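Local atomic coordinates of CpuTA1 (Curtobacterium pusillum, PDB entry 5K3W), a protein that belongs to the class IV aminotransferase family of fold-type IV enzymes and binds pyridoxal-5'-phosphate. Residues Asn212-Ala217 / Thr234-Val239; Phe240-Glu245 / Ala290-Asp295. All coordinates share one frame; numbering follows the deposited sequence.

Interaction 1: Asn212-Ala217 / Thr234-Val239. With PLP (pyridoxal-5'-phosphate), chain C.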
loop_
_atom_site.group_PDB
_atom_site.type_symbol
_atom_site.label_atom_id
_atom_site.label_comp_id
_atom_site.label_asym_id
_atom_site.label_seq_id
_atom_site.Cartn_x
_atom_site.Cartn_y
_atom_site.Cartn_z
ATOM N N ASN A 212 -1.210 17.694 -5.560
ATOM C CA ASN A 212 -0.897 18.736 -4.601
ATOM C C ASN A 212 -1.901 19.871 -4.719
ATOM O O ASN A 212 -2.567 20.036 -5.743
ATOM C CB ASN A 212 0.523 19.260 -4.797
ATOM C CG ASN A 212 1.557 18.209 -4.495
ATOM O OD1 ASN A 212 2.064 17.548 -5.395
ATOM N ND2 ASN A 212 1.859 18.027 -3.211
ATOM N N VAL A 213 -1.984 20.653 -3.642
ATOM C CA VAL A 213 -2.987 21.691 -3.460
ATOM C C VAL A 213 -2.340 23.049 -3.681
ATOM O O VAL A 213 -1.307 23.351 -3.074
ATOM C CB VAL A 213 -3.598 21.614 -2.051
ATOM C CG1 VAL A 213 -4.754 22.582 -1.919
ATOM C CG2 VAL A 213 -4.033 20.213 -1.769
ATOM N N ILE A 214 -2.965 23.879 -4.516
ATOM C CA ILE A 214 -2.528 25.251 -4.765
ATOM C C ILE A 214 -3.582 26.206 -4.218
ATOM O O ILE A 214 -4.776 26.069 -4.518
ATOM C CB ILE A 214 -2.285 25.517 -6.260
ATOM C CG1 ILE A 214 -1.302 24.494 -6.840
ATOM C CG2 ILE A 214 -1.727 26.921 -6.446
ATOM C CD1 ILE A 214 0.042 24.559 -6.200
ATOM N N VAL A 215 -3.141 27.176 -3.426
ATOM C CA VAL A 215 -4.033 28.107 -2.745
ATOM C C VAL A 215 -3.718 29.524 -3.205
ATOM O O VAL A 215 -2.569 29.976 -3.108
ATOM C CB VAL A 215 -3.907 28.003 -1.215
ATOM C CG1 VAL A 215 -4.723 29.091 -0.557
ATOM C CG2 VAL A 215 -4.356 26.636 -0.732
ATOM N N LEU A 216 -4.736 30.223 -3.701
ATOM C CA LEU A 216 -4.637 31.652 -3.966
ATOM C C LEU A 216 -5.378 32.419 -2.875
ATOM O O LEU A 216 -6.575 32.187 -2.652
ATOM C CB LEU A 216 -5.204 31.998 -5.336
ATOM C CG LEU A 216 -5.400 33.506 -5.523
ATOM C CD1 LEU A 216 -4.076 34.246 -5.368
ATOM C CD2 LEU A 216 -6.057 33.811 -6.873
ATOM N N ALA A 217 -4.664 33.320 -2.192
ATOM C CA ALA A 217 -5.284 34.199 -1.197
ATOM C C ALA A 217 -4.473 35.483 -1.072
ATOM O O ALA A 217 -3.264 35.439 -0.812
ATOM C CB ALA A 217 -5.413 33.514 0.164
ATOM N N THR A 234 5.994 17.594 -8.985
ATOM C CA THR A 234 6.601 18.199 -10.160
ATOM C C THR A 234 5.658 19.218 -10.793
ATOM O O THR A 234 6.114 20.263 -11.267
ATOM C CB THR A 234 7.039 17.124 -11.163
ATOM O OG1 THR A 234 5.905 16.446 -11.716
ATOM C CG2 THR A 234 7.947 16.110 -10.495
ATOM N N THR A 235 4.342 18.978 -10.753
ATOM C CA THR A 235 3.409 19.936 -11.352
ATOM C C THR A 235 3.321 21.220 -10.534
ATOM O O THR A 235 3.320 22.322 -11.096
ATOM C CB THR A 235 2.024 19.302 -11.503
ATOM O OG1 THR A 235 2.158 18.025 -12.128
ATOM C CG2 THR A 235 1.115 20.178 -12.364
ATOM N N GLN A 236 3.260 21.095 -9.205
ATOM C CA GLN A 236 3.232 22.266 -8.332
ATOM C C GLN A 236 4.425 23.186 -8.585
ATOM O O GLN A 236 4.275 24.418 -8.620
ATOM C CB GLN A 236 3.193 21.815 -6.868
ATOM C CG GLN A 236 3.339 22.933 -5.865
ATOM C CD GLN A 236 4.802 23.259 -5.564
ATOM O OE1 GLN A 236 5.585 22.379 -5.203
ATOM N NE2 GLN A 236 5.172 24.526 -5.720
ATOM N N ALA A 237 5.623 22.620 -8.740
ATOM C CA ALA A 237 6.764 23.470 -9.059
ATOM C C ALA A 237 6.538 24.202 -10.379
ATOM O O ALA A 237 6.801 25.405 -10.480
ATOM C CB ALA A 237 8.061 22.659 -9.093
ATOM N N ALA A 238 6.027 23.509 -11.400
ATOM C CA ALA A 238 5.772 24.217 -12.649
ATOM C C ALA A 238 4.652 25.237 -12.493
ATOM O O ALA A 238 4.631 26.244 -13.211
ATOM C CB ALA A 238 5.444 23.242 -13.772
ATOM N N VAL A 239 3.721 25.002 -11.562
ATOM C CA VAL A 239 2.657 25.974 -11.338
ATOM C C VAL A 239 3.209 27.224 -10.680
ATOM O O VAL A 239 2.788 28.341 -10.993
ATOM C CB VAL A 239 1.520 25.375 -10.497
ATOM C CG1 VAL A 239 0.597 26.504 -10.016
ATOM C CG2 VAL A 239 0.754 24.347 -11.305
HETATM N N1 PLP C . 0.524 13.718 -4.076
HETATM C C2 PLP C . 0.525 12.374 -4.308
HETATM C C2A PLP C . 0.192 11.399 -3.194
HETATM C C3 PLP C . 0.848 11.903 -5.567
HETATM O O3 PLP C . 0.850 10.514 -5.763
HETATM C C4 PLP C . 1.169 12.786 -6.569
HETATM C C4A PLP C . 1.502 12.345 -7.969
HETATM C C5 PLP C . 1.163 14.129 -6.342
HETATM C C6 PLP C . 0.843 14.590 -5.076
HETATM C C5A PLP C . 1.497 15.095 -7.474
HETATM O O4P PLP C . 2.781 14.869 -8.026
HETATM P P PLP C . 3.078 15.208 -9.556
HETATM O O1P PLP C . 2.646 16.620 -9.882
HETATM O O2P PLP C . 2.378 14.237 -10.476
HETATM O O3P PLP C . 4.562 15.123 -9.805
HETATM O O HOH W 1 2.072 18.379 -8.402
#
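Ile214 of strand 212-217 meets Gln236 and Val239 of helix 234-239 where the helix lies against a mixed beta-sheet, in the helix-on-sheet core of a class IV aminotransferase. The two axes run nearly parallel, 20° apart and 8.8 Å at their closest. Asn212 lies level with Gln236, and the helix N-terminus lies beside the pyridoxal-5'-phosphate. The tight part is apolar. Ile214 CG1, anti to the carbonyl carbon (chi1 -55°), faces the helix, and CD1 at its end lies 3.7 Å from Gln236 CG. The side chains of Ile214 and Gln236 cross at about a right angle. Ile214 CG1 also reaches Val239 CG1, one helical turn on from Gln236, at 4.2 Å. Asn212 adds an aliphatic touch to Gln236, CB to CB. The two side-chain amide nitrogens have partners outside the contact: Gln236 NE2 bonds to Tyr252 OH and Asn212 ND2 to Leu231 O. No direct hydrogen bond joins strand to helix.

Toward the ligand the fit is looser and a water fills in. It accepts from Gln236 N and lies 3.1 Å from both that atom and Asn212 OD1; its very short approach to PLP O1P is doubtful. Asn212 OD1 itself lies against the ligand, 3.2 Å from PLP C6. The start of the helix holds the phosphate, as expected of a helix N-terminus, whose dipole would favour an anion. Thr234 and Thr235 each give two bonds, one from the backbone and one from the hydroxyl, and take different oxygens. Thr234 N and OG1 both donate to O3P, while Thr235 N donates to O1P with an N-H...O angle of 157° and Thr235 OG1 sits 2.7 Å from that same O1P.

Interaction 2: Phe240-Glu245 / Ala290-Asp295; sequences FDFFEE and AALTAD
Phe242, Leu292 and Asp295 carry this helix-helix contact, in which the later half of helix 234-245 meets the first turns of the long helix 290-307. The axes stay 12.0 Å apart and cross at 122°, so long side chains have to span the gap. Phe242 bridges most of it: CG anti to the backbone N (chi1 168°) projects the ring toward the other helix. Leu292 CD1 comes to the edge of that ring, near its plane, 4.2 Å from Phe242 CE2. The same methyl touches Phe243 CE1 at 4.2 Å, and is thus shared between two neighbouring rings. Those rings also pack on each other, with Phe242 CD2 over the centre of one face of Phe243. On the Asp295 side, Phe242 CE1 lies 3.6 Å from the backbone oxygen Asp295 O, and Phe242 CZ is 4.1 Å from Asp295 CB. A salt bridge from Asp295 OD2 links helix 290-307 to Arg246, the residue following Glu245. The surfaces that meet are mostly carbon, with one backbone carbonyl oxygen at the ring, so the join rests on shape and apolar packing, without a hydrogen bond between the segments to fix its direction.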
loop_
_atom_site.group_PDB
_atom_site.type_symbol
_atom_site.label_atom_id
_atom_site.label_comp_id
_atom_site.label_asym_id
_atom_site.label_seq_id
_atom_site.Cartn_x
_atom_site.Cartn_y
_atom_site.Cartn_z
ATOM N N PHE A 240 4.134 27.063 -9.735
ATOM C CA PHE A 240 4.789 28.238 -9.180
ATOM C C PHE A 240 5.509 29.024 -10.270
ATOM O O PHE A 240 5.475 30.261 -10.285
ATOM C CB PHE A 240 5.748 27.831 -8.064
ATOM C CG PHE A 240 5.083 27.724 -6.716
ATOM C CD1 PHE A 240 3.702 27.692 -6.620
ATOM C CD2 PHE A 240 5.829 27.685 -5.550
ATOM C CE1 PHE A 240 3.080 27.598 -5.390
ATOM C CE2 PHE A 240 5.210 27.599 -4.316
ATOM C CZ PHE A 240 3.832 27.552 -4.240
ATOM N N ASP A 241 6.154 28.326 -11.207
ATOM C CA ASP A 241 6.838 29.038 -12.278
ATOM C C ASP A 241 5.856 29.897 -13.059
ATOM O O ASP A 241 6.140 31.062 -13.368
ATOM C CB ASP A 241 7.561 28.054 -13.197
ATOM C CG ASP A 241 8.811 27.485 -12.558
ATOM O OD1 ASP A 241 9.378 26.500 -13.094
ATOM O OD2 ASP A 241 9.226 28.029 -11.507
ATOM N N PHE A 242 4.680 29.345 -13.365
ATOM C CA PHE A 242 3.682 30.105 -14.105
ATOM C C PHE A 242 3.318 31.383 -13.364
ATOM O O PHE A 242 3.357 32.479 -13.939
ATOM C CB PHE A 242 2.449 29.237 -14.351
ATOM C CG PHE A 242 1.250 29.995 -14.845
ATOM C CD1 PHE A 242 1.007 30.129 -16.200
ATOM C CD2 PHE A 242 0.357 30.564 -13.954
ATOM C CE1 PHE A 242 -0.098 30.818 -16.656
ATOM C CE2 PHE A 242 -0.749 31.258 -14.406
ATOM C CZ PHE A 242 -0.974 31.387 -15.759
ATOM N N PHE A 243 2.989 31.266 -12.072
ATOM C CA PHE A 243 2.486 32.419 -11.326
ATOM C C PHE A 243 3.575 33.465 -11.081
ATOM O O PHE A 243 3.305 34.667 -11.145
ATOM C CB PHE A 243 1.855 31.964 -10.009
ATOM C CG PHE A 243 0.437 31.469 -10.157
ATOM C CD1 PHE A 243 -0.588 32.346 -10.484
ATOM C CD2 PHE A 243 0.127 30.134 -9.957
ATOM C CE1 PHE A 243 -1.893 31.905 -10.617
ATOM C CE2 PHE A 243 -1.179 29.675 -10.093
ATOM C CZ PHE A 243 -2.194 30.564 -10.422
ATOM N N GLU A 244 4.803 33.042 -10.783
ATOM C CA GLU A 244 5.881 34.016 -10.644
ATOM C C GLU A 244 6.072 34.810 -11.932
ATOM O O GLU A 244 6.235 36.037 -11.897
ATOM C CB GLU A 244 7.175 33.316 -10.246
ATOM C CG GLU A 244 7.203 32.909 -8.779
ATOM C CD GLU A 244 8.162 31.761 -8.512
ATOM O OE1 GLU A 244 7.862 30.925 -7.634
ATOM O OE2 GLU A 244 9.215 31.692 -9.185
ATOM N N GLU A 245 6.027 34.126 -13.083
ATOM C CA GLU A 245 6.159 34.801 -14.371
ATOM C C GLU A 245 5.116 35.893 -14.552
ATOM O O GLU A 245 5.349 36.855 -15.291
ATOM C CB GLU A 245 6.039 33.793 -15.510
ATOM C CG GLU A 245 7.289 33.625 -16.336
ATOM C CD GLU A 245 7.044 32.761 -17.560
ATOM O OE1 GLU A 245 5.863 32.462 -17.849
ATOM O OE2 GLU A 245 8.028 32.381 -18.230
ATOM N N ALA A 290 -12.014 31.010 -15.276
ATOM C CA ALA A 290 -11.840 30.074 -16.383
ATOM C C ALA A 290 -10.667 30.455 -17.279
ATOM O O ALA A 290 -9.971 29.569 -17.794
ATOM C CB ALA A 290 -13.122 29.974 -17.200
ATOM N N ALA A 291 -10.417 31.754 -17.467
ATOM C CA ALA A 291 -9.321 32.171 -18.343
ATOM C C ALA A 291 -7.968 31.922 -17.694
ATOM O O ALA A 291 -7.059 31.367 -18.325
ATOM C CB ALA A 291 -9.466 33.646 -18.721
ATOM N N LEU A 292 -7.813 32.334 -16.433
ATOM C CA LEU A 292 -6.543 32.135 -15.745
ATOM C C LEU A 292 -6.197 30.650 -15.653
ATOM O O LEU A 292 -5.036 30.261 -15.828
ATOM C CB LEU A 292 -6.612 32.768 -14.358
ATOM C CG LEU A 292 -5.430 32.540 -13.419
ATOM C CD1 LEU A 292 -4.235 33.426 -13.789
ATOM C CD2 LEU A 292 -5.845 32.733 -11.951
ATOM N N THR A 293 -7.198 29.801 -15.402
ATOM C CA THR A 293 -6.934 28.370 -15.303
ATOM C C THR A 293 -6.626 27.768 -16.670
ATOM O O THR A 293 -5.726 26.926 -16.800
ATOM C CB THR A 293 -8.122 27.668 -14.646
ATOM O OG1 THR A 293 -8.266 28.141 -13.298
ATOM C CG2 THR A 293 -7.918 26.166 -14.638
ATOM N N ALA A 294 -7.362 28.187 -17.699
ATOM C CA ALA A 294 -7.039 27.761 -19.057
ATOM C C ALA A 294 -5.622 28.178 -19.436
ATOM O O ALA A 294 -4.907 27.428 -20.110
ATOM C CB ALA A 294 -8.058 28.336 -20.048
ATOM N N ASP A 295 -5.198 29.368 -19.012
ATOM C CA ASP A 295 -3.823 29.779 -19.264
ATOM C C ASP A 295 -2.843 28.914 -18.483
ATOM O O ASP A 295 -1.766 28.570 -18.985
ATOM C CB ASP A 295 -3.630 31.254 -18.902
ATOM C CG ASP A 295 -4.365 32.198 -19.846
ATOM O OD1 ASP A 295 -4.964 31.711 -20.835
ATOM O OD2 ASP A 295 -4.320 33.431 -19.612
#

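Helix 234-245 serves both contacts in succession: its first turns make interaction 1 with the sheet and the ligand, its later turns make interaction 2 with helix 290-307, and the centres of the two lie 10 Å apart. Interaction 1 includes pocket residues, whereas in interaction 2 the side chain of Phe242 is about 13 Å from the pyridoxal-5'-phosphate. Helix 290-307 nevertheless reaches back, since Leu300 touches both Thr235 and Val239. Trp267 is a further tie, packing against Ile214 and hydrogen-bonding through NE1 to Thr293 OG1. Tyr252, the partner of Gln236 in interaction 1, also meets the Phe240 ring edge-to-face.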